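Local coordinates for neurotoxin (PDB 3N7L), which probably recognises gangliosides on nerve cells as the receptor-binding domain of a botulinum neurotoxin of the mosaic D/C type, at residues L9-K14 against V56-N61. Residues are numbered along the deposited sequence; the frame is centred on the assembly and turned at random.
Sequences LSLQNK and VIVTQN
L9 and L11 face V58 across two strands that run nearly antiparallel, at 150°, with their axes 10.1 Å apart at the closest point, and no hydrogen bond links 9-14 to 56-61. The CA atoms of L11 and V58 lie 8.4 Å apart, too far for neighbours in one sheet. What joins the strands is apolar packing, tip to tip. V58 divides its two methyls between the leucines: CG1, anti to its backbone N, meets CD1 of L9 at 4.0 Å. Its CG2, beside the backbone N, meets CD2 of L11, also at 4.0 Å. Both leucines have CG anti to the backbone N (chi1 174° for L9), which carries their methyl ends toward the facing sheet, and each crosses V58 at a slant. Further along, L11 CD2 also reaches V56 CG1, a looser touch at 4.5 Å.

This is the inside of a jelly-roll-like beta-sandwich, the lectin-like N-terminal half of the receptor-binding domain: 7-14 belongs to one sheet, where it pairs with 17-20 and 202-211, and 55-59 to the other, between 27-31 and 180-187. F208 and I210 from the first sheet and I181 and F183 from the second extend the same hydrophobic layer, and A26 touches both L9 and V58.

At the other end of the contact the strand 55-59 has finished, and Q60, just before the N-cap of helix 62-66, turns its bent side chain across L9 at about a right angle. Its OE1 lies 3.9 Å from L9 CD2, a van der Waals contact, while NE2 gives a weak hydrogen bond to K179 O.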
loop_
_atom_site.group_PDB
_atom_site.type_symbol
_atom_site.label_atom_id
_atom_site.label_comp_id
_atom_site.label_asym_id
_atom_site.label_seq_id
_atom_site.Cartn_x
_atom_site.Cartn_y
_atom_site.Cartn_z
ATOM N N LEU A 9 -1.384 -2.306 25.149
ATOM C CA LEU A 9 -1.075 -3.511 24.388
ATOM C C LEU A 9 -0.244 -3.104 23.188
ATOM O O LEU A 9 -0.571 -2.144 22.489
ATOM C CB LEU A 9 -2.347 -4.218 23.914
ATOM C CG LEU A 9 -2.093 -5.422 22.992
ATOM C CD1 LEU A 9 -1.223 -6.451 23.706
ATOM C CD2 LEU A 9 -3.415 -6.051 22.577
ATOM N N SER A 10 0.839 -3.832 22.958
ATOM C CA SER A 10 1.730 -3.546 21.843
ATOM C C SER A 10 2.244 -4.867 21.294
ATOM O O SER A 10 3.314 -5.334 21.675
ATOM C CB SER A 10 2.898 -2.678 22.324
ATOM O OG SER A 10 3.800 -2.408 21.268
ATOM N N LEU A 11 1.465 -5.475 20.405
ATOM C CA LEU A 11 1.840 -6.753 19.816
ATOM C C LEU A 11 2.892 -6.560 18.736
ATOM O O LEU A 11 2.605 -6.026 17.663
ATOM C CB LEU A 11 0.606 -7.438 19.229
ATOM C CG LEU A 11 0.806 -8.801 18.563
ATOM C CD1 LEU A 11 1.469 -9.781 19.534
ATOM C CD2 LEU A 11 -0.549 -9.320 18.104
ATOM N N GLN A 12 4.114 -6.993 19.031
ATOM C CA GLN A 12 5.222 -6.859 18.097
ATOM C C GLN A 12 6.039 -8.132 17.954
ATOM O O GLN A 12 5.995 -9.022 18.802
ATOM C CB GLN A 12 6.145 -5.723 18.535
ATOM C CG GLN A 12 5.623 -4.348 18.190
ATOM C CD GLN A 12 6.550 -3.248 18.646
ATOM O OE1 GLN A 12 6.557 -2.153 18.080
ATOM N NE2 GLN A 12 7.331 -3.522 19.682
ATOM N N ASN A 13 6.785 -8.202 16.861
ATOM C CA ASN A 13 7.647 -9.337 16.571
ATOM C C ASN A 13 9.063 -8.933 16.955
ATOM O O ASN A 13 9.657 -8.073 16.315
ATOM C CB ASN A 13 7.575 -9.663 15.078
ATOM C CG ASN A 13 8.645 -10.635 14.626
ATOM O OD1 ASN A 13 8.811 -10.854 13.429
ATOM N ND2 ASN A 13 9.372 -11.225 15.570
ATOM N N LYS A 14 9.587 -9.545 18.013
ATOM C CA LYS A 14 10.940 -9.261 18.485
ATOM C C LYS A 14 11.729 -10.559 18.628
ATOM O O LYS A 14 11.264 -11.509 19.260
ATOM C CB LYS A 14 10.897 -8.534 19.835
ATOM C CG LYS A 14 11.201 -7.045 19.762
ATOM C CD LYS A 14 10.137 -6.278 19.000
ATOM C CE LYS A 14 10.571 -4.838 18.740
ATOM N NZ LYS A 14 10.872 -4.101 20.000
ATOM N N VAL A 56 -3.272 -16.489 16.246
ATOM C CA VAL A 56 -2.506 -15.775 17.261
ATOM C C VAL A 56 -3.457 -15.378 18.383
ATOM O O VAL A 56 -4.444 -14.676 18.158
ATOM C CB VAL A 56 -1.827 -14.505 16.686
ATOM C CG1 VAL A 56 -1.092 -13.757 17.798
ATOM C CG2 VAL A 56 -0.845 -14.893 15.585
ATOM N N ILE A 57 -3.164 -15.838 19.593
ATOM C CA ILE A 57 -4.012 -15.532 20.735
ATOM C C ILE A 57 -3.316 -14.648 21.758
ATOM O O ILE A 57 -2.270 -15.009 22.304
ATOM C CB ILE A 57 -4.476 -16.818 21.436
ATOM C CG1 ILE A 57 -5.146 -17.743 20.421
ATOM C CG2 ILE A 57 -5.451 -16.473 22.556
ATOM C CD1 ILE A 57 -5.492 -19.109 20.972
ATOM N N VAL A 58 -3.902 -13.484 22.005
ATOM C CA VAL A 58 -3.357 -12.547 22.970
ATOM C C VAL A 58 -4.299 -12.470 24.167
ATOM O O VAL A 58 -5.473 -12.118 24.027
ATOM C CB VAL A 58 -3.209 -11.135 22.368
ATOM C CG1 VAL A 58 -2.645 -10.178 23.411
ATOM C CG2 VAL A 58 -2.297 -11.180 21.146
ATOM N N THR A 59 -3.784 -12.817 25.340
ATOM C CA THR A 59 -4.575 -12.774 26.565
ATOM C C THR A 59 -3.965 -11.706 27.461
ATOM O O THR A 59 -2.846 -11.860 27.957
ATOM C CB THR A 59 -4.543 -14.122 27.298
ATOM O OG1 THR A 59 -4.981 -15.153 26.408
ATOM C CG2 THR A 59 -5.461 -14.091 28.518
ATOM N N GLN A 60 -4.695 -10.618 27.663
ATOM C CA GLN A 60 -4.191 -9.532 28.483
ATOM C C GLN A 60 -4.681 -9.578 29.923
ATOM O O GLN A 60 -5.391 -10.505 30.321
ATOM C CB GLN A 60 -4.544 -8.192 27.830
ATOM C CG GLN A 60 -6.001 -8.047 27.447
ATOM C CD GLN A 60 -6.185 -7.243 26.170
ATOM O OE1 GLN A 60 -5.453 -6.287 25.913
ATOM N NE2 GLN A 60 -7.176 -7.622 25.368
ATOM N N ASN A 61 -4.278 -8.580 30.701
ATOM C CA ASN A 61 -4.656 -8.490 32.104
ATOM C C ASN A 61 -6.084 -7.978 32.279
ATOM O O ASN A 61 -6.409 -6.857 31.882
ATOM C CB ASN A 61 -3.681 -7.575 32.845
ATOM C CG ASN A 61 -4.010 -7.446 34.317
ATOM O OD1 ASN A 61 -5.059 -6.914 34.687
ATOM N ND2 ASN A 61 -3.117 -7.938 35.168
#